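Long-range contacts in cellulose 1,4-beta-cellobiosidase (Melanocarpus albomyces, PDB 2RFW), which probably hydrolyses the (1->4)-beta-D-glucosidic linkages of cellulose as a family 7 glycoside hydrolase, releasing cellobiose from chain ends: residues 39-43 and 68-74; 111-117 and 165-169; 260-264 and 328-332; 50-55 and 188-194; 33-39 and 77-81. The contacts are given in a common frame with arbitrary orientation. Numbering follows the deposited sequence.

How the contacts relate
Contacts 3 and 5 are the buried ones; contacts 1, 2 and 4 are only partly buried. Contacts 1, 2 and 5 all touch one another: contact 5 shares Arg39 with contact 1 and meets contact 2 where Gly168 O lies 3.0 Å from Ala36 N, a probable hydrogen bond. Contact 4 comes near contact 1, nearest atoms about 4 Å apart, without touching it, while contact 3 lies across the chain's centre, about 41 Å centre to centre from contact 1. Contacts 2 and 5 both reach the main sheet through the neighbouring strands 101-120 and 24-34. Their chemistry differs: backbone pairing in contact 1, a tyrosine hydroxyl and opposite charges in contact 2, a disulfide in contact 3, and aromatic rings in contacts 4 and 5.

Contact 1. Residues 39-43 and 68-74; sequences RWLHD and KCMIEGA
Leu41 lays its CG against Ile71 CG2 at 3.3 Å, and its CD2 reaches Cys69 CB at 4.0 Å, on one face of a small two-stranded antiparallel sheet. The strands are weakly bonded; Leu41 and Ile71 form a non-hydrogen-bonded pair with CA atoms 4.2 Å apart. Next to it, His42 N donates to Met70 O at 3.0 Å and Met70 N returns a bond to His42 O at 3.2 Å. On the other face, His42 and Met70 both take chi1 p, so Met70 CG lies over the imidazole, and His42 NE2 bonds Glu72 OE2 at 3.3 Å, though OE2 is less surely placed. Glu72 OE1 is held by Thr7 N. Cys69, just past helix 62-68, is disulfide-bonded to Cys49, tying this ribbon to the loop that follows strand 41-42. Beyond the strands, on the Arg39 side, Arg39 NH1 donates to Glu72 O at 2.7 Å and also meets Glu9 in a salt bridge. A water accepts from Trp40 N at 2.5 Å and donates to Gly73 O at 3.0 Å.

Contact 2. Residues 111-117 and 165-169; sequences MNGPDKY and ARYGT
Tyr117 OH donates a very short hydrogen bond, 2.4 Å, to Thr169 O, and Asp115 OD1 lies 3.2 Å from Arg166 NE. The latter is a salt bridge of charges alone: the carboxylate oxygen sits over the face of the guanidinium, so no N-H points at it. Beside it, Arg166 CA makes a C-H...O contact with Pro114 O at 3.2 Å. Residues 111-117 form an irregular break in the long strand 101-120 of the family 7 beta-sandwich, and the loop after strand 143-147 packs against this break. That loop makes a 3-10 turn at Ala165 and Arg166, closed by Gly168 N to Ala165 O at 2.6 Å, with Gly168 at positive phi (48°). The closest CA pair is Asp115 with Arg166, 4.4 Å apart. Tyr117, chi1 m, offers its ring face to Ala165 CB, a CH-pi contact 3.6 Å from the centroid. Farther out, Met111 CE touches Ala165 CB at 4.3 Å, while its side chain also packs on Val33 of strand 24-34.

Contact 3. Residues 260-264 and 328-332; sequences GCDYN and LCSTM
Cys261, Met332 and Leu328 carry most of this buried contact, in which an irregular loop is bolted to one side of helix 326-335. Cys261 gives up the largest area. Its CB points at the helix, chi1 is t, and SG bonds Cys329 SG at 2.0 Å; with Cys329 at chi1 m and chi3 at -117°, the two CA atoms stand 5.7 Å apart. Leu328 and Met332, one helical turn from each other, both come up to the Cys261 sulfur. Leu328, chi1 t, sets CD1 3.6 Å from Cys261 SG, and Met332, chi1 p and chi2 t, brings SD to 4.0 Å from the same sulfur. Leu328 also presents CG to the edge of the Tyr263 ring, 4.4 Å from CD1, while the Tyr263 hydroxyl bonds Pro311 O. Asp262 directs its CB away from the helix and pairs in a salt bridge with Arg267 of helix 265-268, whose N-cap is Asn264. Phe342 of helix 341-344 packs on both cysteines. No hydrogen bond crosses between the two segments, and the carbonyl O of Asp262 is buried without a partner. The join therefore rests on one covalent bridge in an apolar, sulfur-rich setting, which fixes the loop to the helix without any help from backbone pairing.

Contact 4. Residues 50-55 and 188-194; sequences YDGNQW and NIEGWKS
Trp55 and Trp192 meet edge-to-face at the centre: the edge of Trp55 points at the face of Trp192, their five-membered rings 4.2 Å apart between centroids and at 88°, with Trp55 NE1 only 3.0 Å from Trp192 CG. Trp55 is at chi1 m and Trp192 at chi1 t, both with CB toward the partner segment. Ile189 lies over the Trp55 face, its CA 3.8 Å from the five-membered ring centroid and its CB 3.8 Å from Trp55 CD2. Tyr50, chi1 t, adds a third ring, CE1 3.7 Å from Trp192 CE2, and accepts a hydrogen bond at OH from Trp192 NE1 at 3.1 Å. Both backbones turn sharply. Asp51 N to Gln54 O (2.9 Å) and Gln54 N to Asp51 O (3.1 Å) close a tight turn through Gly52 and Asn53, and Trp192 N to Ile189 O (2.5 Å) closes another. At the polar edge Ser194 OG donates to Asn53 O at 3.1 Å, although OG is less surely placed. Lys181 makes a cation-pi contact with Tyr50. The result is an aromatic cluster linking the loop between strand 41-42 and helix 62-68 to the loop between strands 186-187 and 206-219, about 23 Å from the centre of the chain.

Contact 5. Residues 33-39 and 77-81; sequences VIDANWR and YLGTY
An Asx turn marks the place where strand 24-34 ends: Asp35 OD2 accepts from Asn37 N at 2.6 Å, and the chain coils through a 3-10 turn at 36-38, with Arg39 N bonded to Ala36 O at 3.3 Å. Two tyrosines of the loop 77-81, both with chi1 m and CB directed at this corner, close over it. The backbones stay well apart, Ile34 to Tyr77 and Trp38 to Tyr81 each being 8.9 Å between CA atoms, so side chains bridge the gap. Tyr81 OH donates a weak hydrogen bond to Trp38 O at 2.9 Å. Its CE1 lies 3.4 Å from Trp38 CD1, the rings meeting rim to rim at 69°, and its CD1 is 4.0 Å from Ile34 CD1. Tyr77 CE2 rests 4.3 Å from Ile34 CB; Tyr77 OH bonds Glu9 and lies 3.2 Å from Arg39 NH2, while the same guanidinium bonds Glu72 O through NH1. Strand 101-120 runs alongside: Val33 pairs with Tyr109 through the backbone, Trp38 packs on Arg107, Tyr81 on Asn103, and the Tyr77 ring meets Phe108.

Contact 1. Residues 39-43 and 68-74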
# COMPACT_ATOMS: atom_id res chain seq x y z
N ARG A 39 -14.36 7.51 -5.22
CA ARG A 39 -15.40 7.73 -6.21
C ARG A 39 -16.62 8.43 -5.64
O ARG A 39 -16.92 8.39 -4.44
CB ARG A 39 -15.80 6.37 -6.81
CG ARG A 39 -14.62 5.43 -6.97
CD ARG A 39 -14.69 4.66 -8.28
NE ARG A 39 -13.36 4.46 -8.86
CZ ARG A 39 -13.13 4.45 -10.17
NH1 ARG A 39 -14.16 4.64 -10.98
NH2 ARG A 39 -11.91 4.26 -10.66
N TRP A 40 -17.34 9.07 -6.56
CA TRP A 40 -18.65 9.59 -6.23
C TRP A 40 -19.66 8.44 -6.20
O TRP A 40 -19.61 7.64 -7.13
CB TRP A 40 -19.14 10.67 -7.20
CG TRP A 40 -18.95 12.05 -6.62
CD1 TRP A 40 -18.01 12.43 -5.70
CD2 TRP A 40 -19.72 13.22 -6.90
NE1 TRP A 40 -18.15 13.77 -5.41
CE2 TRP A 40 -19.19 14.28 -6.13
CE3 TRP A 40 -20.81 13.48 -7.75
CZ2 TRP A 40 -19.71 15.56 -6.18
CZ3 TRP A 40 -21.32 14.76 -7.79
CH2 TRP A 40 -20.78 15.78 -7.01
N LEU A 41 -20.46 8.45 -5.15
CA LEU A 41 -21.54 7.56 -4.80
C LEU A 41 -22.88 8.28 -4.77
O LEU A 41 -23.06 9.23 -3.99
CB LEU A 41 -21.30 6.99 -3.39
CG LEU A 41 -20.38 5.79 -3.26
CD1 LEU A 41 -19.66 5.82 -1.92
CD2 LEU A 41 -21.17 4.50 -3.42
N HIS A 42 -23.86 7.88 -5.57
CA HIS A 42 -25.12 8.63 -5.55
C HIS A 42 -26.30 7.78 -5.97
O HIS A 42 -26.19 6.85 -6.77
CB HIS A 42 -25.02 9.85 -6.47
CG HIS A 42 -24.65 9.52 -7.88
ND1 HIS A 42 -25.52 9.65 -8.94
CD2 HIS A 42 -23.49 9.05 -8.40
CE1 HIS A 42 -24.91 9.28 -10.06
NE2 HIS A 42 -23.67 8.91 -9.75
N ASP A 43 -27.47 8.11 -5.44
CA ASP A 43 -28.64 7.41 -5.98
C ASP A 43 -28.98 7.93 -7.39
O ASP A 43 -28.14 8.44 -8.13
CB ASP A 43 -29.82 7.56 -5.04
CG ASP A 43 -30.42 8.95 -4.97
OD1 ASP A 43 -31.39 9.09 -4.18
OD2 ASP A 43 -29.97 9.88 -5.66
N LYS A 68 -28.98 1.03 -3.17
CA LYS A 68 -29.49 2.32 -3.66
C LYS A 68 -28.43 3.21 -4.28
O LYS A 68 -28.71 4.07 -5.12
CB LYS A 68 -30.17 3.08 -2.52
CG LYS A 68 -29.37 3.12 -1.23
CD LYS A 68 -30.34 3.13 -0.05
CE LYS A 68 -31.78 3.10 -0.55
NZ LYS A 68 -32.25 1.72 -0.84
N CYS A 69 -27.18 3.03 -3.88
CA CYS A 69 -26.11 3.87 -4.39
C CYS A 69 -25.32 3.26 -5.53
O CYS A 69 -25.30 2.04 -5.70
CB CYS A 69 -25.16 4.14 -3.21
SG CYS A 69 -26.07 4.76 -1.77
N MET A 70 -24.65 4.10 -6.32
CA MET A 70 -23.66 3.58 -7.27
C MET A 70 -22.40 4.42 -7.18
O MET A 70 -22.50 5.63 -6.99
CB MET A 70 -24.21 3.54 -8.68
CG MET A 70 -24.53 4.87 -9.32
SD MET A 70 -25.76 4.79 -10.63
CE MET A 70 -25.44 6.35 -11.47
N ILE A 71 -21.20 3.84 -7.32
CA ILE A 71 -20.01 4.69 -7.39
C ILE A 71 -19.80 5.11 -8.85
O ILE A 71 -20.41 4.56 -9.78
CB ILE A 71 -18.71 4.03 -6.90
CG1 ILE A 71 -18.52 2.59 -7.40
CG2 ILE A 71 -18.56 4.06 -5.39
CD1 ILE A 71 -19.06 1.60 -6.39
N GLU A 72 -18.92 6.07 -9.13
CA GLU A 72 -18.82 6.42 -10.56
C GLU A 72 -17.41 6.36 -11.12
O GLU A 72 -16.46 6.01 -10.42
CB GLU A 72 -19.41 7.82 -10.78
CG GLU A 72 -20.93 7.85 -10.85
CD GLU A 72 -21.43 7.40 -12.20
OE1 GLU A 72 -20.60 7.12 -13.10
OE2 GLU A 72 -22.66 7.29 -12.40
N GLY A 73 -17.30 6.73 -12.39
CA GLY A 73 -16.02 6.88 -13.07
C GLY A 73 -15.33 8.08 -12.43
O GLY A 73 -16.06 8.86 -11.80
N ALA A 74 -14.02 8.23 -12.58
CA ALA A 74 -13.31 9.31 -11.91
C ALA A 74 -13.06 10.51 -12.80
O ALA A 74 -12.25 11.38 -12.47
CB ALA A 74 -11.98 8.81 -11.36
O HOH W 1 -16.54 9.55 -8.88

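Contact 2. Residues 111-117 and 165-169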
# COMPACT_ATOMS: atom_id res chain seq x y z
N MET A 111 -4.02 -3.71 -13.42
CA MET A 111 -5.11 -4.52 -13.94
C MET A 111 -4.68 -5.49 -15.04
O MET A 111 -3.52 -5.72 -15.33
CB MET A 111 -6.19 -3.59 -14.51
CG MET A 111 -6.95 -2.76 -13.50
SD MET A 111 -8.53 -2.21 -14.18
CE MET A 111 -9.56 -3.60 -13.74
N ASN A 112 -5.69 -6.09 -15.67
CA ASN A 112 -5.46 -7.14 -16.66
C ASN A 112 -6.68 -7.22 -17.56
O ASN A 112 -7.30 -8.26 -17.77
CB ASN A 112 -5.16 -8.45 -15.93
CG ASN A 112 -5.00 -9.66 -16.83
OD1 ASN A 112 -5.07 -9.55 -18.05
ND2 ASN A 112 -4.76 -10.81 -16.21
N GLY A 113 -7.02 -6.04 -18.09
CA GLY A 113 -8.28 -5.81 -18.77
C GLY A 113 -9.24 -5.12 -17.82
O GLY A 113 -9.15 -5.33 -16.60
N PRO A 114 -10.15 -4.30 -18.31
CA PRO A 114 -10.88 -3.36 -17.46
C PRO A 114 -11.85 -3.99 -16.47
O PRO A 114 -12.69 -3.28 -15.92
CB PRO A 114 -11.70 -2.55 -18.48
CG PRO A 114 -11.87 -3.50 -19.63
CD PRO A 114 -10.55 -4.21 -19.73
N ASP A 115 -11.77 -5.29 -16.22
CA ASP A 115 -12.80 -5.95 -15.43
C ASP A 115 -12.20 -6.74 -14.27
O ASP A 115 -12.91 -7.07 -13.32
CB ASP A 115 -13.63 -6.90 -16.30
CG ASP A 115 -14.40 -6.16 -17.38
OD1 ASP A 115 -15.24 -5.33 -16.99
OD2 ASP A 115 -14.16 -6.39 -18.58
N LYS A 116 -10.91 -7.05 -14.37
CA LYS A 116 -10.27 -7.89 -13.36
C LYS A 116 -8.79 -7.54 -13.23
O LYS A 116 -8.13 -7.31 -14.24
CB LYS A 116 -10.44 -9.37 -13.69
CG LYS A 116 -10.10 -9.77 -15.11
CD LYS A 116 -10.39 -11.24 -15.36
CE LYS A 116 -10.15 -11.62 -16.82
NZ LYS A 116 -9.65 -10.48 -17.64
N TYR A 117 -8.34 -7.50 -11.98
CA TYR A 117 -6.98 -7.15 -11.62
C TYR A 117 -6.00 -8.17 -12.19
O TYR A 117 -6.37 -9.35 -12.25
CB TYR A 117 -6.80 -7.12 -10.10
CG TYR A 117 -7.69 -6.12 -9.40
CD1 TYR A 117 -7.45 -4.75 -9.52
CD2 TYR A 117 -8.76 -6.53 -8.62
CE1 TYR A 117 -8.25 -3.83 -8.89
CE2 TYR A 117 -9.58 -5.62 -7.98
CZ TYR A 117 -9.30 -4.27 -8.12
OH TYR A 117 -10.10 -3.34 -7.49
N ALA A 165 -13.77 -4.86 -9.67
CA ALA A 165 -12.42 -4.44 -10.03
C ALA A 165 -12.45 -3.31 -11.04
O ALA A 165 -11.65 -2.39 -10.93
CB ALA A 165 -11.61 -5.62 -10.57
N ARG A 166 -13.39 -3.40 -11.98
CA ARG A 166 -13.63 -2.37 -12.98
C ARG A 166 -13.55 -0.97 -12.40
O ARG A 166 -13.03 -0.02 -13.00
CB ARG A 166 -15.01 -2.62 -13.62
CG ARG A 166 -15.65 -3.95 -13.25
CD ARG A 166 -16.97 -4.11 -13.97
NE ARG A 166 -17.22 -5.48 -14.42
CZ ARG A 166 -18.05 -5.78 -15.41
NH1 ARG A 166 -18.70 -4.80 -16.03
NH2 ARG A 166 -18.24 -7.04 -15.77
N TYR A 167 -14.08 -0.80 -11.19
CA TYR A 167 -14.01 0.48 -10.50
C TYR A 167 -13.21 0.30 -9.19
O TYR A 167 -13.56 0.87 -8.16
CB TYR A 167 -15.36 1.07 -10.17
CG TYR A 167 -16.50 1.11 -11.14
CD1 TYR A 167 -17.40 2.19 -11.07
CD2 TYR A 167 -16.76 0.14 -12.09
CE1 TYR A 167 -18.47 2.27 -11.92
CE2 TYR A 167 -17.83 0.21 -12.96
CZ TYR A 167 -18.69 1.29 -12.87
OH TYR A 167 -19.76 1.37 -13.73
N GLY A 168 -12.14 -0.48 -9.25
CA GLY A 168 -11.20 -0.74 -8.19
C GLY A 168 -11.84 -1.09 -6.85
O GLY A 168 -11.39 -0.59 -5.82
N THR A 169 -12.86 -1.95 -6.87
CA THR A 169 -13.48 -2.41 -5.64
C THR A 169 -12.55 -3.44 -4.99
O THR A 169 -11.56 -3.78 -5.65
CB THR A 169 -14.85 -3.08 -5.81
OG1 THR A 169 -14.67 -4.33 -6.52
CG2 THR A 169 -15.83 -2.24 -6.62

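Contact 3. Residues 260-264 and 328-332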
# COMPACT_ATOMS: atom_id res chain seq x y z
N GLY A 260 3.95 -6.84 10.96
CA GLY A 260 4.85 -7.63 10.14
C GLY A 260 6.28 -7.57 10.70
O GLY A 260 6.44 -7.10 11.83
N CYS A 261 7.20 -8.03 9.89
CA CYS A 261 8.64 -8.16 10.00
C CYS A 261 9.33 -7.24 8.99
O CYS A 261 9.41 -7.58 7.81
CB CYS A 261 9.04 -9.61 9.75
SG CYS A 261 10.74 -10.03 10.22
N ASP A 262 9.80 -6.08 9.45
CA ASP A 262 10.27 -5.07 8.51
C ASP A 262 11.77 -4.98 8.36
O ASP A 262 12.54 -5.06 9.32
CB ASP A 262 9.76 -3.68 8.97
CG ASP A 262 10.40 -3.33 10.29
OD1 ASP A 262 10.64 -4.27 11.07
OD2 ASP A 262 10.67 -2.13 10.53
N TYR A 263 12.24 -4.76 7.12
CA TYR A 263 13.64 -4.40 6.97
C TYR A 263 13.68 -2.93 6.51
O TYR A 263 13.58 -2.64 5.32
CB TYR A 263 14.48 -5.26 6.03
CG TYR A 263 15.94 -5.38 6.47
CD1 TYR A 263 16.37 -6.43 7.26
CD2 TYR A 263 16.87 -4.43 6.09
CE1 TYR A 263 17.70 -6.52 7.65
CE2 TYR A 263 18.19 -4.50 6.47
CZ TYR A 263 18.60 -5.56 7.26
OH TYR A 263 19.92 -5.66 7.65
N ASN A 264 13.77 -2.07 7.51
CA ASN A 264 14.12 -0.67 7.32
C ASN A 264 15.58 -0.53 7.76
O ASN A 264 15.90 -0.76 8.92
CB ASN A 264 13.23 0.30 8.08
CG ASN A 264 13.73 1.72 8.19
OD1 ASN A 264 14.84 2.01 8.63
ND2 ASN A 264 12.91 2.70 7.80
N LEU A 328 16.08 -13.58 10.93
CA LEU A 328 15.86 -12.15 11.11
C LEU A 328 14.70 -11.92 12.10
O LEU A 328 14.96 -11.58 13.26
CB LEU A 328 15.55 -11.46 9.78
CG LEU A 328 15.60 -9.93 9.76
CD1 LEU A 328 14.20 -9.33 9.80
CD2 LEU A 328 16.45 -9.39 10.90
N CYS A 329 13.51 -12.14 11.59
CA CYS A 329 12.22 -11.97 12.21
C CYS A 329 12.21 -12.38 13.67
O CYS A 329 11.61 -11.69 14.51
CB CYS A 329 11.16 -12.77 11.44
SG CYS A 329 10.86 -12.02 9.81
N SER A 330 12.86 -13.49 14.03
CA SER A 330 12.89 -13.78 15.46
C SER A 330 13.60 -12.65 16.23
O SER A 330 12.93 -11.87 16.91
CB SER A 330 13.58 -15.12 15.72
OG SER A 330 13.38 -15.97 14.60
N THR A 331 14.91 -12.61 16.11
CA THR A 331 15.88 -11.89 16.91
C THR A 331 15.74 -10.39 16.99
O THR A 331 16.30 -9.78 17.91
CB THR A 331 17.30 -12.20 16.35
OG1 THR A 331 17.24 -12.10 14.92
CG2 THR A 331 17.70 -13.63 16.71
N MET A 332 15.02 -9.76 16.08
CA MET A 332 14.79 -8.33 16.05
C MET A 332 13.76 -7.92 17.11
O MET A 332 13.43 -6.74 17.23
CB MET A 332 14.28 -7.85 14.68
CG MET A 332 12.78 -8.07 14.48
SD MET A 332 12.15 -7.49 12.90
CE MET A 332 11.79 -5.78 13.23

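Contact 4. Residues 50-55 and 188-194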
# COMPACT_ATOMS: atom_id res chain seq x y z
N TYR A 50 -22.70 9.74 0.35
CA TYR A 50 -21.47 10.15 1.00
C TYR A 50 -21.08 11.56 0.55
O TYR A 50 -21.35 11.96 -0.58
CB TYR A 50 -20.32 9.19 0.70
CG TYR A 50 -19.19 9.24 1.70
CD1 TYR A 50 -19.19 8.42 2.82
CD2 TYR A 50 -18.12 10.11 1.53
CE1 TYR A 50 -18.15 8.47 3.74
CE2 TYR A 50 -17.07 10.16 2.44
CZ TYR A 50 -17.10 9.34 3.54
OH TYR A 50 -16.08 9.38 4.45
N ASP A 51 -20.44 12.29 1.45
CA ASP A 51 -20.02 13.67 1.17
C ASP A 51 -19.26 14.20 2.38
O ASP A 51 -19.69 14.06 3.53
CB ASP A 51 -21.25 14.49 0.81
CG ASP A 51 -21.07 15.98 0.71
OD1 ASP A 51 -20.46 16.47 -0.26
OD2 ASP A 51 -21.57 16.69 1.61
N GLY A 52 -18.10 14.81 2.16
CA GLY A 52 -17.23 15.19 3.27
C GLY A 52 -16.52 13.95 3.80
O GLY A 52 -15.67 13.36 3.13
N ASN A 53 -16.87 13.53 5.02
CA ASN A 53 -16.42 12.23 5.49
C ASN A 53 -17.63 11.45 6.00
O ASN A 53 -17.52 10.57 6.85
CB ASN A 53 -15.33 12.34 6.55
CG ASN A 53 -15.45 13.52 7.48
OD1 ASN A 53 -16.55 14.06 7.67
ND2 ASN A 53 -14.34 13.94 8.07
N GLN A 54 -18.83 11.77 5.48
CA GLN A 54 -19.99 11.08 6.06
C GLN A 54 -21.14 10.84 5.09
O GLN A 54 -21.34 11.55 4.11
CB GLN A 54 -20.50 11.88 7.27
CG GLN A 54 -19.84 11.47 8.57
CD GLN A 54 -20.72 10.69 9.52
OE1 GLN A 54 -20.27 9.74 10.18
NE2 GLN A 54 -21.98 11.07 9.61
N TRP A 55 -21.89 9.80 5.43
CA TRP A 55 -23.12 9.38 4.79
C TRP A 55 -24.25 10.38 5.04
O TRP A 55 -24.31 10.91 6.15
CB TRP A 55 -23.53 7.99 5.30
CG TRP A 55 -22.38 7.03 5.23
CD1 TRP A 55 -21.32 6.93 6.09
CD2 TRP A 55 -22.16 6.02 4.23
NE1 TRP A 55 -20.47 5.94 5.69
CE2 TRP A 55 -20.96 5.35 4.55
CE3 TRP A 55 -22.87 5.61 3.10
CZ2 TRP A 55 -20.45 4.31 3.78
CZ3 TRP A 55 -22.36 4.57 2.34
CH2 TRP A 55 -21.17 3.92 2.68
N ASN A 188 -20.57 0.16 5.05
CA ASN A 188 -20.03 0.44 6.37
C ASN A 188 -20.67 1.68 6.98
O ASN A 188 -20.06 2.41 7.78
CB ASN A 188 -18.52 0.67 6.30
CG ASN A 188 -17.70 -0.50 6.80
OD1 ASN A 188 -18.13 -1.21 7.71
ND2 ASN A 188 -16.52 -0.70 6.20
N ILE A 189 -21.92 1.96 6.62
CA ILE A 189 -22.51 3.19 7.15
C ILE A 189 -22.63 3.09 8.67
O ILE A 189 -21.72 3.57 9.35
CB ILE A 189 -23.86 3.53 6.49
CG1 ILE A 189 -24.60 4.65 7.21
CG2 ILE A 189 -24.71 2.28 6.32
CD1 ILE A 189 -26.10 4.62 7.06
N GLU A 190 -23.69 2.46 9.13
CA GLU A 190 -24.08 2.22 10.50
C GLU A 190 -22.93 2.22 11.50
O GLU A 190 -22.54 1.16 12.01
CB GLU A 190 -24.79 0.86 10.59
CG GLU A 190 -26.13 0.79 9.89
CD GLU A 190 -26.72 -0.61 9.96
OE1 GLU A 190 -27.66 -0.90 9.18
OE2 GLU A 190 -26.25 -1.40 10.80
N GLY A 191 -22.37 3.38 11.82
CA GLY A 191 -21.26 3.42 12.77
C GLY A 191 -20.06 4.14 12.19
O GLY A 191 -18.99 4.19 12.80
N TRP A 192 -20.26 4.73 11.02
CA TRP A 192 -19.23 5.49 10.33
C TRP A 192 -18.66 6.59 11.22
O TRP A 192 -19.35 7.56 11.52
CB TRP A 192 -19.77 6.13 9.05
CG TRP A 192 -18.70 6.45 8.04
CD1 TRP A 192 -18.33 7.69 7.62
CD2 TRP A 192 -17.89 5.51 7.33
NE1 TRP A 192 -17.32 7.58 6.68
CE2 TRP A 192 -17.04 6.26 6.49
CE3 TRP A 192 -17.79 4.11 7.33
CZ2 TRP A 192 -16.10 5.65 5.65
CZ3 TRP A 192 -16.87 3.51 6.49
CH2 TRP A 192 -16.03 4.29 5.67
N LYS A 193 -17.41 6.37 11.59
CA LYS A 193 -16.61 7.19 12.47
C LYS A 193 -15.65 8.07 11.67
O LYS A 193 -14.53 7.65 11.35
CB LYS A 193 -15.84 6.30 13.46
CG LYS A 193 -15.04 7.07 14.51
CD LYS A 193 -15.94 7.62 15.60
CE LYS A 193 -15.11 8.18 16.74
NZ LYS A 193 -15.23 9.66 16.86
N SER A 194 -16.16 9.26 11.37
CA SER A 194 -15.55 10.40 10.73
C SER A 194 -14.20 10.72 11.37
O SER A 194 -13.99 10.45 12.56
CB SER A 194 -16.45 11.64 10.83
OG SER A 194 -17.31 11.79 9.72

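Contact 5. Residues 33-39 and 77-81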
# COMPACT_ATOMS: atom_id res chain seq x y z
N VAL A 33 -6.31 1.13 -12.32
CA VAL A 33 -7.58 1.65 -11.82
C VAL A 33 -7.39 2.29 -10.45
O VAL A 33 -6.48 1.95 -9.71
CB VAL A 33 -8.63 0.52 -11.72
CG1 VAL A 33 -8.41 -0.26 -10.43
CG2 VAL A 33 -10.03 1.08 -11.79
N ILE A 34 -8.28 3.21 -10.08
CA ILE A 34 -8.22 3.78 -8.74
C ILE A 34 -9.18 3.04 -7.81
O ILE A 34 -10.29 2.66 -8.17
CB ILE A 34 -8.52 5.29 -8.74
CG1 ILE A 34 -7.84 6.06 -7.60
CG2 ILE A 34 -10.01 5.57 -8.74
CD1 ILE A 34 -7.63 7.53 -7.91
N ASP A 35 -8.67 2.83 -6.60
CA ASP A 35 -9.47 2.30 -5.50
C ASP A 35 -10.80 3.05 -5.45
O ASP A 35 -10.81 4.26 -5.68
CB ASP A 35 -8.74 2.43 -4.18
CG ASP A 35 -9.48 1.85 -2.99
OD1 ASP A 35 -8.95 0.92 -2.34
OD2 ASP A 35 -10.59 2.34 -2.69
N ALA A 36 -11.86 2.30 -5.18
CA ALA A 36 -13.23 2.78 -5.20
C ALA A 36 -13.50 3.76 -4.08
O ALA A 36 -14.53 4.43 -4.06
CB ALA A 36 -14.19 1.60 -5.09
N ASN A 37 -12.58 3.89 -3.12
CA ASN A 37 -12.89 4.84 -2.04
C ASN A 37 -12.77 6.28 -2.48
O ASN A 37 -12.98 7.20 -1.68
CB ASN A 37 -11.99 4.57 -0.83
CG ASN A 37 -12.76 4.61 0.48
OD1 ASN A 37 -13.90 4.13 0.54
ND2 ASN A 37 -12.15 5.15 1.53
N TRP A 38 -12.44 6.54 -3.74
CA TRP A 38 -12.23 7.91 -4.19
C TRP A 38 -13.38 8.40 -5.06
O TRP A 38 -13.36 9.51 -5.57
CB TRP A 38 -10.96 8.04 -5.03
CG TRP A 38 -9.70 8.42 -4.33
CD1 TRP A 38 -9.06 9.63 -4.38
CD2 TRP A 38 -8.92 7.59 -3.46
NE1 TRP A 38 -7.93 9.59 -3.60
CE2 TRP A 38 -7.82 8.35 -3.02
CE3 TRP A 38 -9.07 6.27 -3.03
CZ2 TRP A 38 -6.85 7.84 -2.15
CZ3 TRP A 38 -8.11 5.77 -2.17
CH2 TRP A 38 -7.03 6.54 -1.75
N ARG A 39 -14.36 7.51 -5.22
CA ARG A 39 -15.40 7.73 -6.21
C ARG A 39 -16.62 8.43 -5.64
O ARG A 39 -16.92 8.39 -4.44
CB ARG A 39 -15.80 6.37 -6.81
CG ARG A 39 -14.62 5.43 -6.97
CD ARG A 39 -14.69 4.66 -8.28
NE ARG A 39 -13.36 4.46 -8.86
CZ ARG A 39 -13.13 4.45 -10.17
NH1 ARG A 39 -14.16 4.64 -10.98
NH2 ARG A 39 -11.91 4.26 -10.66
N TYR A 77 -7.93 11.48 -14.87
CA TYR A 77 -7.08 11.10 -13.75
C TYR A 77 -6.03 12.17 -13.45
O TYR A 77 -5.37 12.09 -12.42
CB TYR A 77 -6.40 9.74 -13.94
CG TYR A 77 -7.29 8.56 -13.64
CD1 TYR A 77 -8.65 8.61 -13.93
CD2 TYR A 77 -6.78 7.39 -13.09
CE1 TYR A 77 -9.48 7.53 -13.68
CE2 TYR A 77 -7.61 6.31 -12.83
CZ TYR A 77 -8.95 6.39 -13.13
OH TYR A 77 -9.76 5.30 -12.86
N LEU A 78 -5.86 13.18 -14.31
CA LEU A 78 -4.99 14.26 -13.84
C LEU A 78 -5.83 15.26 -13.04
O LEU A 78 -5.43 15.76 -11.99
CB LEU A 78 -4.27 15.01 -14.95
CG LEU A 78 -2.95 15.68 -14.51
CD1 LEU A 78 -1.77 15.06 -15.24
CD2 LEU A 78 -2.98 17.19 -14.73
N GLY A 79 -7.01 15.52 -13.60
CA GLY A 79 -7.94 16.50 -13.08
C GLY A 79 -8.12 16.42 -11.58
O GLY A 79 -7.53 17.18 -10.81
N THR A 80 -8.95 15.48 -11.13
CA THR A 80 -9.19 15.42 -9.69
C THR A 80 -8.14 14.62 -8.94
O THR A 80 -8.05 14.74 -7.71
CB THR A 80 -10.59 14.81 -9.43
OG1 THR A 80 -11.58 15.73 -9.92
CG2 THR A 80 -10.84 14.64 -7.94
N TYR A 81 -7.33 13.78 -9.60
CA TYR A 81 -6.52 12.82 -8.86
C TYR A 81 -5.02 12.88 -9.08
O TYR A 81 -4.29 12.14 -8.40
CB TYR A 81 -7.06 11.40 -9.21
CG TYR A 81 -8.52 11.36 -8.81
CD1 TYR A 81 -8.88 11.31 -7.47
CD2 TYR A 81 -9.53 11.41 -9.76
CE1 TYR A 81 -10.21 11.29 -7.06
CE2 TYR A 81 -10.85 11.39 -9.36
CZ TYR A 81 -11.19 11.33 -8.03
OH TYR A 81 -12.52 11.31 -7.64